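Multiheme cytochrome cf (Carboxydothermus ferrireducens DSM 11255, PDB 6QVM) carries eleven hemes c in the bacterial S-layer and, as an extracellular Fe(III) reductase, probably passes electrons onward to insoluble substrates. Local coordinates at residues 376-381 against 472-477; 397-402 against 573-578; 542-547 against 659-664. All coordinates share one frame; numbering follows the deposited sequence.

From the N terminus, residues 376-381 come first, 397-402 next, and interaction 1 then closes a loop of 90 residues when 472-477 returns to 376-381. That loop contains the first half of interaction 2, whose partner 573-578 arrives 170 residues later, so interactions 1 and 2 cross. Residues 542-547 lie inside the second loop and meet 659-664 beyond its end, so interactions 2 and 3 cross, whereas 1 and 3 follow in series. Interactions 1 and 2 touch through Ser380 and Tyr397, joining a heme-binding motif to a calcium site and a small sheet; interaction 3, centred about 32 Å from both, ties the start of helix 661-672 to loop 542-547, bringing His659 and Met544 to two heme irons.

Interaction 1 (376-381 against 472-477); sequences GIAASA and TCVTCH. With HEC (heme c), chain L.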
loop_
_atom_site.group_PDB
_atom_site.type_symbol
_atom_site.label_atom_id
_atom_site.label_comp_id
_atom_site.label_asym_id
_atom_site.label_seq_id
_atom_site.Cartn_x
_atom_site.Cartn_y
_atom_site.Cartn_z
ATOM N N GLY A 376 -9.129 -10.066 1.540
ATOM C CA GLY A 376 -9.903 -8.854 1.715
ATOM C C GLY A 376 -9.098 -7.639 2.115
ATOM O O GLY A 376 -9.602 -6.786 2.850
ATOM N N ILE A 377 -7.852 -7.531 1.641
ATOM C CA ILE A 377 -7.002 -6.423 2.059
ATOM C C ILE A 377 -7.518 -5.109 1.490
ATOM O O ILE A 377 -7.243 -4.035 2.035
ATOM C CB ILE A 377 -5.542 -6.682 1.663
ATOM C CG1 ILE A 377 -4.612 -5.745 2.429
ATOM C CG2 ILE A 377 -5.361 -6.530 0.161
ATOM C CD1 ILE A 377 -3.176 -5.826 1.960
ATOM N N ALA A 378 -8.267 -5.163 0.388
ATOM C CA ALA A 378 -8.808 -3.952 -0.213
ATOM C C ALA A 378 -9.952 -3.357 0.594
ATOM O O ALA A 378 -10.402 -2.252 0.271
ATOM C CB ALA A 378 -9.274 -4.241 -1.642
ATOM N N ALA A 379 -10.423 -4.052 1.627
ATOM C CA ALA A 379 -11.462 -3.508 2.485
ATOM C C ALA A 379 -10.934 -2.306 3.256
ATOM O O ALA A 379 -9.754 -2.237 3.609
ATOM C CB ALA A 379 -11.967 -4.573 3.460
ATOM N N SER A 380 -11.829 -1.351 3.512
ATOM C CA SER A 380 -11.435 -0.116 4.180
ATOM C C SER A 380 -10.873 -0.362 5.571
ATOM O O SER A 380 -10.151 0.494 6.091
ATOM C CB SER A 380 -12.628 0.831 4.273
ATOM O OG SER A 380 -13.069 1.208 2.983
ATOM N N ALA A 381 -11.190 -1.506 6.180
ATOM C CA ALA A 381 -10.691 -1.794 7.521
ATOM C C ALA A 381 -9.171 -1.875 7.551
ATOM O O ALA A 381 -8.560 -1.664 8.603
ATOM C CB ALA A 381 -11.302 -3.095 8.037
ATOM N N THR A 472 -14.189 1.479 -1.448
ATOM C CA THR A 472 -13.278 1.466 -0.313
ATOM C C THR A 472 -12.191 2.508 -0.525
ATOM O O THR A 472 -12.166 3.213 -1.538
ATOM C CB THR A 472 -12.639 0.089 -0.114
ATOM O OG1 THR A 472 -11.870 -0.255 -1.274
ATOM C CG2 THR A 472 -13.712 -0.970 0.110
ATOM N N CYS A 473 -11.283 2.599 0.454
ATOM C CA CYS A 473 -10.208 3.590 0.399
ATOM C C CYS A 473 -9.430 3.487 -0.904
ATOM O O CYS A 473 -9.194 4.492 -1.586
ATOM C CB CYS A 473 -9.253 3.407 1.581
ATOM S SG CYS A 473 -10.014 3.275 3.195
ATOM N N VAL A 474 -9.035 2.264 -1.272
ATOM C CA VAL A 474 -8.203 2.057 -2.454
ATOM C C VAL A 474 -8.987 2.147 -3.750
ATOM O O VAL A 474 -8.398 1.999 -4.829
ATOM C CB VAL A 474 -7.455 0.713 -2.363
ATOM C CG1 VAL A 474 -6.551 0.717 -1.144
ATOM C CG2 VAL A 474 -8.436 -0.440 -2.297
ATOM N N THR A 475 -10.296 2.388 -3.686
ATOM C CA THR A 475 -11.017 2.797 -4.885
ATOM C C THR A 475 -10.517 4.152 -5.369
ATOM O O THR A 475 -10.349 4.372 -6.574
ATOM C CB THR A 475 -12.519 2.852 -4.614
ATOM O OG1 THR A 475 -12.985 1.570 -4.174
ATOM C CG2 THR A 475 -13.270 3.254 -5.866
ATOM N N CYS A 476 -10.257 5.066 -4.438
ATOM C CA CYS A 476 -9.805 6.409 -4.763
ATOM C C CYS A 476 -8.328 6.648 -4.483
ATOM O O CYS A 476 -7.716 7.476 -5.158
ATOM C CB CYS A 476 -10.627 7.446 -3.989
ATOM S SG CYS A 476 -12.436 7.338 -4.193
ATOM N N HIS A 477 -7.737 5.948 -3.515
ATOM C CA HIS A 477 -6.348 6.159 -3.127
ATOM C C HIS A 477 -5.497 4.963 -3.521
ATOM O O HIS A 477 -5.924 3.814 -3.392
ATOM C CB HIS A 477 -6.212 6.375 -1.617
ATOM C CG HIS A 477 -6.952 7.564 -1.098
ATOM N ND1 HIS A 477 -6.402 8.828 -1.061
ATOM C CD2 HIS A 477 -8.193 7.677 -0.569
ATOM C CE1 HIS A 477 -7.280 9.671 -0.544
ATOM N NE2 HIS A 477 -8.374 8.998 -0.237
HETATM FE FE HEC L . -9.734 9.800 0.965
HETATM C CHA HEC L . -8.355 12.931 1.164
HETATM C CHB HEC L . -7.699 8.744 3.497
HETATM C CHC HEC L . -11.443 6.798 1.059
HETATM C CHD HEC L . -11.183 10.506 -2.064
HETATM N NA HEC L . -8.271 10.662 2.098
HETATM C C1A HEC L . -7.869 11.981 2.038
HETATM C C2A HEC L . -6.862 12.186 3.062
HETATM C C3A HEC L . -6.681 11.026 3.704
HETATM C C4A HEC L . -7.564 10.051 3.110
HETATM C CMA HEC L . -5.699 10.786 4.866
HETATM C CAA HEC L . -6.159 13.527 3.363
HETATM C CBA HEC L . -7.172 14.361 4.153
HETATM C CGA HEC L . -6.635 15.738 4.425
HETATM O O1A HEC L . -6.353 16.014 5.619
HETATM O O2A HEC L . -6.491 16.552 3.472
HETATM N NB HEC L . -9.591 8.087 2.046
HETATM C C1B HEC L . -8.730 7.905 3.115
HETATM C C2B HEC L . -9.102 6.675 3.777
HETATM C C3B HEC L . -10.123 6.118 3.096
HETATM C C4B HEC L . -10.459 7.011 2.000
HETATM C CMB HEC L . -8.371 6.093 4.997
HETATM C CAB HEC L . -10.873 4.794 3.415
HETATM C CBB HEC L . -11.535 4.807 4.821
HETATM N NC HEC L . -11.000 8.797 -0.315
HETATM C C1C HEC L . -11.675 7.622 -0.023
HETATM C C2C HEC L . -12.665 7.378 -1.056
HETATM C C3C HEC L . -12.657 8.445 -1.889
HETATM C C4C HEC L . -11.574 9.326 -1.457
HETATM C CMC HEC L . -13.669 6.198 -1.036
HETATM C CAC HEC L . -13.517 8.678 -3.167
HETATM C CBC HEC L . -15.041 8.677 -2.894
HETATM N ND HEC L . -9.760 11.458 -0.257
HETATM C C1D HEC L . -10.444 11.515 -1.472
HETATM C C2D HEC L . -10.236 12.821 -2.042
HETATM C C3D HEC L . -9.359 13.577 -1.040
HETATM C C4D HEC L . -9.121 12.659 0.047
HETATM C CMD HEC L . -10.791 13.339 -3.381
HETATM C CAD HEC L . -8.867 15.029 -1.170
HETATM C CBD HEC L . -9.745 15.864 -0.239
HETATM C CGD HEC L . -9.468 17.336 -0.416
HETATM O O1D HEC L . -9.584 18.082 0.594
HETATM O O2D HEC L . -9.129 17.759 -1.555
HETATM O O HOH W 1 -9.293 0.269 1.074
#
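A CXXCH heme-attachment motif, Cys473 to His477, is braced at its leading end, where Thr472, Cys473 and Val474 meet Ala378 and Ser380 of the loop 376-381. Cys473 SG and Cys476 SG form the two thioether links to the vinyl-derived carbons of the heme, and His477 NE2 binds its iron at 2.0 Å, with His559 as the second axial ligand. Across the contact, the hydroxyl Thr472 OG1 donates to Ala378 O at 2.9 Å, approaching at a C=O...donor angle of 159° and tilted slightly from the carbonyl plane. This hydroxyl sits between its own backbone N and carbonyl carbon (chi1 62°), which turns it to the loop. Ala378 O also accepts from a water that itself accepts the Val474 N-H, 3.1 Å from Val474 N, so one carbonyl is gripped twice and the water bridges helix 473-476 to the loop. Next to this carbonyl, Ala378 CB packs on Val474 CG2 at 3.9 Å. Ser380 OG lies against Thr472 CA at 3.3 Å and receives only a weak bond from Cys473 N; its stronger partner is Tyr397 OH. Ser380 CB touches Cys473 SG at 3.7 Å, right beside the thioether. Within the motif segment, Thr472 N gives Thr475 OG1 a nearly straight bond of 3.0 Å. From helix 437-449, Gln437 touches Thr472 and Val474 and is hydrogen-bonded to Thr475 OG1, while Arg440 touches Thr475; Leu469 touches Ala378 and Ala379, and the loop itself runs straight on into helix 381-384.

Interaction 2 (397-402 against 573-578); sequences YNDEYA and LTIKND. With CA (calcium ion), chain S; NGA (2-acetamido-2-deoxy-beta-D-galactopyranose), chain D; NGA (2-acetamido-2-deoxy-beta-D-galactopyranose), chain B.
Two hydrogen bonds pin Glu400 to the start of helix 573-576. Leu573 N donates to Glu400 O at 2.9 Å, nearly along the C=O axis, and Glu400 N donates to Thr574 OG1 at 2.8 Å (N-H...acceptor angle 155°). Leu573 O accepts from Asn577 N within the helix. A water joins Thr574 OG1 to Glu400 OE2.

One residue earlier, Asp399 OD1 binds the calcium ion at 2.4 Å, while OD2 accepts from a calcium-bound water at 2.7 Å and from Asn572 ND2; Asn398, Gly395, Glu384 and further waters complete the shell.

Van der Waals packing sets aliphatic atoms against this carboxylate: Thr574 CB lies 3.5 Å from Asp399 CG, and Ile575 CD1 reaches Asp399 OD2 at 3.8 Å. The nonpolar pair is Ala402 CB with Leu573 CD1, which meet more loosely at 4.3 Å.

The glycan is held by Glu400, whose side chain runs out fully extended with CG anti to the backbone N (chi1 179°). Its OE1 accepts from N2 of the chain D N-acetylgalactosamine at 3.0 Å and is also bonded to Thr409 OG1. O6 of the chain B sugar gives OE2 a weak bond and lies against Leu573 CD1.

Two residues further along, Ala402 is backbone-bonded to Asp571, so the contact marks the end of an antiparallel pairing, 400-403 with 567-572, where one strand passes directly into a helix between a calcium site and a glycan pocket.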
loop_
_atom_site.group_PDB
_atom_site.type_symbol
_atom_site.label_atom_id
_atom_site.label_comp_id
_atom_site.label_asym_id
_atom_site.label_seq_id
_atom_site.Cartn_x
_atom_site.Cartn_y
_atom_site.Cartn_z
ATOM N N TYR A 397 -16.197 7.910 5.863
ATOM C CA TYR A 397 -16.897 7.815 4.585
ATOM C C TYR A 397 -17.979 6.736 4.573
ATOM O O TYR A 397 -18.905 6.818 3.759
ATOM C CB TYR A 397 -15.893 7.557 3.458
ATOM C CG TYR A 397 -15.744 6.100 3.097
ATOM C CD1 TYR A 397 -14.994 5.244 3.889
ATOM C CD2 TYR A 397 -16.353 5.580 1.963
ATOM C CE1 TYR A 397 -14.863 3.907 3.571
ATOM C CE2 TYR A 397 -16.223 4.245 1.632
ATOM C CZ TYR A 397 -15.478 3.411 2.441
ATOM O OH TYR A 397 -15.341 2.080 2.113
ATOM N N ASN A 398 -17.881 5.723 5.441
ATOM C CA ASN A 398 -18.870 4.651 5.498
ATOM C C ASN A 398 -19.540 4.558 6.866
ATOM O O ASN A 398 -20.097 3.513 7.209
ATOM C CB ASN A 398 -18.244 3.306 5.122
ATOM C CG ASN A 398 -17.113 2.892 6.051
ATOM O OD1 ASN A 398 -16.825 3.554 7.049
ATOM N ND2 ASN A 398 -16.467 1.782 5.722
ATOM N N ASP A 399 -19.497 5.630 7.650
ATOM C CA ASP A 399 -20.019 5.615 9.005
ATOM C C ASP A 399 -21.511 5.943 9.013
ATOM O O ASP A 399 -22.128 6.211 7.978
ATOM C CB ASP A 399 -19.237 6.593 9.882
ATOM C CG ASP A 399 -17.874 6.062 10.279
ATOM O OD1 ASP A 399 -17.540 4.927 9.871
ATOM O OD2 ASP A 399 -17.148 6.772 11.009
ATOM N N GLU A 400 -22.094 5.928 10.209
ATOM C CA GLU A 400 -23.490 6.278 10.431
ATOM C C GLU A 400 -23.560 7.685 11.013
ATOM O O GLU A 400 -22.901 7.978 12.017
ATOM C CB GLU A 400 -24.141 5.269 11.378
ATOM C CG GLU A 400 -25.601 5.534 11.707
ATOM C CD GLU A 400 -26.174 4.493 12.657
ATOM O OE1 GLU A 400 -27.418 4.378 12.746
ATOM O OE2 GLU A 400 -25.372 3.788 13.309
ATOM N N TYR A 401 -24.354 8.547 10.384
ATOM C CA TYR A 401 -24.388 9.967 10.709
ATOM C C TYR A 401 -25.723 10.354 11.325
ATOM O O TYR A 401 -26.784 9.925 10.859
ATOM C CB TYR A 401 -24.187 10.841 9.470
ATOM C CG TYR A 401 -23.112 10.414 8.505
ATOM C CD1 TYR A 401 -21.936 9.819 8.944
ATOM C CD2 TYR A 401 -23.274 10.623 7.144
ATOM C CE1 TYR A 401 -20.957 9.429 8.049
ATOM C CE2 TYR A 401 -22.305 10.247 6.246
ATOM C CZ TYR A 401 -21.145 9.651 6.700
ATOM O OH TYR A 401 -20.182 9.273 5.791
ATOM N N ALA A 402 -25.662 11.191 12.353
ATOM C CA ALA A 402 -26.804 11.968 12.820
ATOM C C ALA A 402 -26.522 13.416 12.421
ATOM O O ALA A 402 -25.762 14.121 13.095
ATOM C CB ALA A 402 -27.012 11.820 14.327
ATOM N N LEU A 573 -22.096 8.359 14.747
ATOM C CA LEU A 573 -22.508 7.330 15.693
ATOM C C LEU A 573 -21.640 6.082 15.613
ATOM O O LEU A 573 -21.587 5.319 16.583
ATOM C CB LEU A 573 -23.981 6.966 15.472
ATOM C CG LEU A 573 -24.922 8.150 15.694
ATOM C CD1 LEU A 573 -26.375 7.770 15.498
ATOM C CD2 LEU A 573 -24.702 8.740 17.075
ATOM N N THR A 574 -20.960 5.858 14.488
ATOM C CA THR A 574 -20.008 4.755 14.415
ATOM C C THR A 574 -18.818 5.008 15.331
ATOM O O THR A 574 -18.360 4.100 16.035
ATOM C CB THR A 574 -19.538 4.548 12.976
ATOM O OG1 THR A 574 -20.670 4.453 12.100
ATOM C CG2 THR A 574 -18.708 3.280 12.869
ATOM N N ILE A 575 -18.309 6.241 15.342
ATOM C CA ILE A 575 -17.249 6.609 16.274
ATOM C C ILE A 575 -17.765 6.536 17.704
ATOM O O ILE A 575 -17.100 6.001 18.600
ATOM C CB ILE A 575 -16.717 8.017 15.947
ATOM C CG1 ILE A 575 -16.207 8.084 14.507
ATOM C CG2 ILE A 575 -15.622 8.422 16.929
ATOM C CD1 ILE A 575 -15.154 7.047 14.190
ATOM N N LYS A 576 -18.969 7.066 17.932
ATOM C CA LYS A 576 -19.472 7.249 19.289
ATOM C C LYS A 576 -19.675 5.923 20.016
ATOM O O LYS A 576 -19.497 5.853 21.237
ATOM C CB LYS A 576 -20.781 8.039 19.253
ATOM C CG LYS A 576 -21.317 8.420 20.617
ATOM C CD LYS A 576 -22.680 9.091 20.503
ATOM C CE LYS A 576 -23.233 9.440 21.875
ATOM N NZ LYS A 576 -24.447 10.291 21.784
ATOM N N ASN A 577 -20.032 4.862 19.293
ATOM C CA ASN A 577 -20.400 3.589 19.903
ATOM C C ASN A 577 -19.337 2.511 19.699
ATOM O O ASN A 577 -19.665 1.327 19.596
ATOM C CB ASN A 577 -21.746 3.112 19.360
ATOM C CG ASN A 577 -22.853 4.124 19.577
ATOM O OD1 ASN A 577 -23.622 4.418 18.663
ATOM N ND2 ASN A 577 -22.929 4.679 20.783
ATOM N N ASP A 578 -18.062 2.901 19.648
ATOM C CA ASP A 578 -16.960 1.970 19.402
ATOM C C ASP A 578 -15.902 2.175 20.485
ATOM O O ASP A 578 -15.107 3.117 20.410
ATOM C CB ASP A 578 -16.372 2.164 18.004
ATOM C CG ASP A 578 -15.360 1.087 17.638
ATOM O OD1 ASP A 578 -14.994 0.269 18.512
ATOM O OD2 ASP A 578 -14.930 1.059 16.467
HETATM CA CA CA S . -15.592 3.777 9.124
HETATM C C1 NGA D . -26.373 0.977 11.670
HETATM C C2 NGA D . -27.341 0.599 12.793
HETATM C C3 NGA D . -26.605 0.537 14.145
HETATM C C4 NGA D . -25.399 -0.381 13.959
HETATM C C5 NGA D . -24.530 0.021 12.771
HETATM C C6 NGA D . -23.389 -0.966 12.551
HETATM C C7 NGA D . -29.563 1.297 12.006
HETATM C C8 NGA D . -29.713 -0.060 11.372
HETATM N N2 NGA D . -28.446 1.545 12.702
HETATM O O3 NGA D . -27.378 0.058 15.251
HETATM O O4 NGA D . -25.863 -1.688 13.721
HETATM O O5 NGA D . -25.300 0.068 11.593
HETATM O O6 NGA D . -22.461 -0.844 13.605
HETATM O O7 NGA D . -30.461 2.131 11.868
HETATM C C1 NGA B . -28.334 1.089 15.646
HETATM C C2 NGA B . -29.442 0.607 16.617
HETATM C C3 NGA B . -30.450 1.733 16.371
HETATM C C4 NGA B . -29.845 3.053 16.793
HETATM C C5 NGA B . -28.518 3.300 16.108
HETATM C C6 NGA B . -27.880 4.576 16.634
HETATM C C7 NGA B . -29.847 -1.819 17.159
HETATM C C8 NGA B . -30.022 -3.177 16.518
HETATM N N2 NGA B . -29.860 -0.758 16.317
HETATM O O3 NGA B . -31.611 1.856 17.111
HETATM O O4 NGA B . -29.659 3.013 18.189
HETATM O O5 NGA B . -27.693 2.168 16.325
HETATM O O6 NGA B . -26.728 4.759 15.854
HETATM O O7 NGA B . -29.716 -1.763 18.390
HETATM O O HOH W 2 -14.854 5.310 10.924
HETATM O O HOH W 3 -22.619 2.691 13.068
HETATM O O HOH W 4 -14.354 2.403 10.820
HETATM O O HOH W 5 -17.007 1.628 9.725
#

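Interaction 3 (542-547 against 659-664); sequences NPMGSA and HNTALT. With HEC (heme c), chain N.
An Asx turn at Asn542 packs on the capped start of helix 661-672, where Asn660 is the N-cap residue and the preceding His659 is a heme ligand. The two asparagine amides lie stacked, their planes 8° apart and their side chains sliding past each other in opposite directions, with Asn542 CG 3.8 Å from Asn660 CG. Asn542 OD1 accepts from Met544 N at 2.8 Å, the N-H coming from above the carbonyl plane, and also from a water that accepts from Thr661 N at 2.9 Å. Its ND2 is bonded to Phe523 O. Replacing Asn542 with an alanine would probably deprive Met544 N and the water of their acceptor, Phe523 O of a donor, and the Asn660 amide of its stacked neighbour. Asn660 OD1 accepts from Leu663 N at 3.2 Å with a straight N-H (173°), but well above the amide plane; its ND2 donates to Val522 O, which fixes which way round the amide lies. Pro543 CG packs on Ala662 CB at 3.8 Å and lies against the hydroxyl Thr661 OG1 at 3.4 Å. Met544, bent at chi3 (-95°), turns CE onto Thr661 CG2 at 3.6 Å, the two side chains crossing at about a right angle. His659 NE2 binds the iron of one heme at 1.9 Å together with His553, and Asp653 OD1 accepts from its ND1. Met544 SD lies near CBC of that heme, yet binds the iron of a second one, paired with His599. A bis-histidine heme and a histidine-methionine heme thus lie close together, as in the tightly spaced heme chains of multiheme cytochromes c, with an N-capped helix beginning just after one axial histidine in the chain.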
loop_
_atom_site.group_PDB
_atom_site.type_symbol
_atom_site.label_atom_id
_atom_site.label_comp_id
_atom_site.label_asym_id
_atom_site.label_seq_id
_atom_site.Cartn_x
_atom_site.Cartn_y
_atom_site.Cartn_z
ATOM N N ASN A 542 -20.164 27.783 -15.586
ATOM C CA ASN A 542 -20.700 27.682 -14.231
ATOM C C ASN A 542 -20.219 28.856 -13.382
ATOM O O ASN A 542 -19.009 29.010 -13.189
ATOM C CB ASN A 542 -20.256 26.353 -13.622
ATOM C CG ASN A 542 -20.802 26.106 -12.219
ATOM O OD1 ASN A 542 -21.227 27.023 -11.511
ATOM N ND2 ASN A 542 -20.775 24.843 -11.811
ATOM N N PRO A 543 -21.119 29.688 -12.846
ATOM C CA PRO A 543 -20.670 30.836 -12.036
ATOM C C PRO A 543 -19.852 30.443 -10.816
ATOM O O PRO A 543 -19.042 31.250 -10.347
ATOM C CB PRO A 543 -21.986 31.518 -11.633
ATOM C CG PRO A 543 -22.962 31.086 -12.673
ATOM C CD PRO A 543 -22.580 29.673 -13.014
ATOM N N MET A 544 -20.041 29.236 -10.284
ATOM C CA MET A 544 -19.215 28.727 -9.198
ATOM C C MET A 544 -18.223 27.682 -9.691
ATOM O O MET A 544 -17.777 26.836 -8.912
ATOM C CB MET A 544 -20.092 28.165 -8.075
ATOM C CG MET A 544 -20.717 29.250 -7.211
ATOM S SD MET A 544 -21.788 28.655 -5.897
ATOM C CE MET A 544 -23.386 28.761 -6.690
ATOM N N GLY A 545 -17.851 27.745 -10.971
ATOM C CA GLY A 545 -16.982 26.758 -11.594
ATOM C C GLY A 545 -15.536 26.797 -11.139
ATOM O O GLY A 545 -14.785 25.869 -11.454
ATOM N N SER A 546 -15.122 27.845 -10.429
ATOM C CA SER A 546 -13.805 27.837 -9.805
ATOM C C SER A 546 -13.749 26.914 -8.597
ATOM O O SER A 546 -12.659 26.696 -8.055
ATOM C CB SER A 546 -13.394 29.253 -9.393
ATOM O OG SER A 546 -13.060 30.037 -10.526
ATOM N N ALA A 547 -14.886 26.376 -8.166
ATOM C CA ALA A 547 -14.900 25.341 -7.145
ATOM C C ALA A 547 -14.675 23.971 -7.772
ATOM O O ALA A 547 -14.986 23.736 -8.942
ATOM C CB ALA A 547 -16.228 25.340 -6.389
ATOM N N HIS A 659 -24.944 23.059 -8.365
ATOM C CA HIS A 659 -23.889 22.593 -9.260
ATOM C C HIS A 659 -23.705 23.482 -10.486
ATOM O O HIS A 659 -22.664 23.386 -11.145
ATOM C CB HIS A 659 -24.177 21.151 -9.701
ATOM C CG HIS A 659 -23.969 20.136 -8.617
ATOM N ND1 HIS A 659 -24.351 18.818 -8.741
ATOM C CD2 HIS A 659 -23.424 20.251 -7.382
ATOM C CE1 HIS A 659 -24.045 18.164 -7.634
ATOM N NE2 HIS A 659 -23.480 19.010 -6.793
ATOM N N ASN A 660 -24.691 24.319 -10.819
ATOM C CA ASN A 660 -24.584 25.276 -11.914
ATOM C C ASN A 660 -25.805 26.186 -11.906
ATOM O O ASN A 660 -26.816 25.875 -12.542
ATOM C CB ASN A 660 -24.457 24.574 -13.271
ATOM C CG ASN A 660 -23.927 25.501 -14.357
ATOM O OD1 ASN A 660 -24.061 26.723 -14.272
ATOM N ND2 ASN A 660 -23.317 24.923 -15.380
ATOM N N THR A 661 -25.714 27.314 -11.189
ATOM C CA THR A 661 -26.882 28.175 -11.014
ATOM C C THR A 661 -27.392 28.698 -12.352
ATOM O O THR A 661 -28.606 28.831 -12.554
ATOM C CB THR A 661 -26.555 29.339 -10.076
ATOM O OG1 THR A 661 -25.374 30.005 -10.546
ATOM C CG2 THR A 661 -26.346 28.839 -8.660
ATOM N N ALA A 662 -26.483 28.980 -13.286
ATOM C CA ALA A 662 -26.877 29.576 -14.559
ATOM C C ALA A 662 -27.479 28.545 -15.507
ATOM O O ALA A 662 -28.470 28.828 -16.191
ATOM C CB ALA A 662 -25.680 30.266 -15.209
ATOM N N LEU A 663 -26.898 27.345 -15.564
ATOM C CA LEU A 663 -27.535 26.278 -16.327
ATOM C C LEU A 663 -28.887 25.911 -15.732
ATOM O O LEU A 663 -29.792 25.496 -16.461
ATOM C CB LEU A 663 -26.629 25.045 -16.389
ATOM C CG LEU A 663 -27.157 23.879 -17.231
ATOM C CD1 LEU A 663 -27.418 24.349 -18.650
ATOM C CD2 LEU A 663 -26.190 22.706 -17.219
ATOM N N THR A 664 -29.051 26.089 -14.421
ATOM C CA THR A 664 -30.291 25.696 -13.758
ATOM C C THR A 664 -31.447 26.610 -14.148
ATOM O O THR A 664 -32.547 26.137 -14.452
ATOM C CB THR A 664 -30.089 25.691 -12.245
ATOM O OG1 THR A 664 -29.324 24.537 -11.872
ATOM C CG2 THR A 664 -31.429 25.677 -11.520
HETATM FE FE HEC N . -22.368 18.457 -5.326
HETATM C CHA HEC N . -25.350 17.370 -4.081
HETATM C CHB HEC N . -21.830 15.290 -6.704
HETATM C CHC HEC N . -19.605 19.598 -6.921
HETATM C CHD HEC N . -22.655 21.467 -3.626
HETATM N NA HEC N . -23.370 16.670 -5.384
HETATM C C1A HEC N . -24.595 16.450 -4.785
HETATM C C2A HEC N . -24.963 15.069 -5.029
HETATM C C3A HEC N . -23.995 14.494 -5.745
HETATM C C4A HEC N . -22.978 15.488 -5.984
HETATM C CMA HEC N . -23.977 13.025 -6.214
HETATM C CAA HEC N . -26.254 14.390 -4.539
HETATM C CBA HEC N . -26.014 14.057 -3.081
HETATM C CGA HEC N . -27.330 13.837 -2.399
HETATM O O1A HEC N . -27.564 14.472 -1.339
HETATM O O2A HEC N . -28.142 13.029 -2.915
HETATM N NB HEC N . -20.962 17.586 -6.561
HETATM C C1B HEC N . -20.983 16.304 -7.083
HETATM C C2B HEC N . -19.959 16.212 -8.102
HETATM C C3B HEC N . -19.327 17.404 -8.158
HETATM C C4B HEC N . -19.954 18.291 -7.188
HETATM C CMB HEC N . -19.649 14.926 -8.906
HETATM C CAB HEC N . -18.152 17.801 -9.087
HETATM C CBB HEC N . -18.565 17.730 -10.575
HETATM N NC HEC N . -21.324 20.192 -5.246
HETATM C C1C HEC N . -20.203 20.451 -6.015
HETATM C C2C HEC N . -19.752 21.798 -5.723
HETATM C C3C HEC N . -20.612 22.345 -4.840
HETATM C C4C HEC N . -21.604 21.331 -4.511
HETATM C CMC HEC N . -18.554 22.491 -6.413
HETATM C CAC HEC N . -20.560 23.769 -4.221
HETATM C CBC HEC N . -20.743 24.858 -5.302
HETATM N ND HEC N . -23.785 19.297 -4.045
HETATM C C1D HEC N . -23.689 20.564 -3.470
HETATM C C2D HEC N . -24.869 20.788 -2.673
HETATM C C3D HEC N . -25.716 19.514 -2.802
HETATM C C4D HEC N . -24.964 18.641 -3.683
HETATM C CMD HEC N . -25.203 22.047 -1.850
HETATM C CAD HEC N . -27.083 19.255 -2.131
HETATM C CBD HEC N . -26.942 18.057 -1.198
HETATM C CGD HEC N . -27.459 18.394 0.178
HETATM O O1D HEC N . -26.734 18.112 1.171
HETATM O O2D HEC N . -28.588 18.946 0.285
HETATM O O HOH W 6 -23.346 27.214 -9.541
#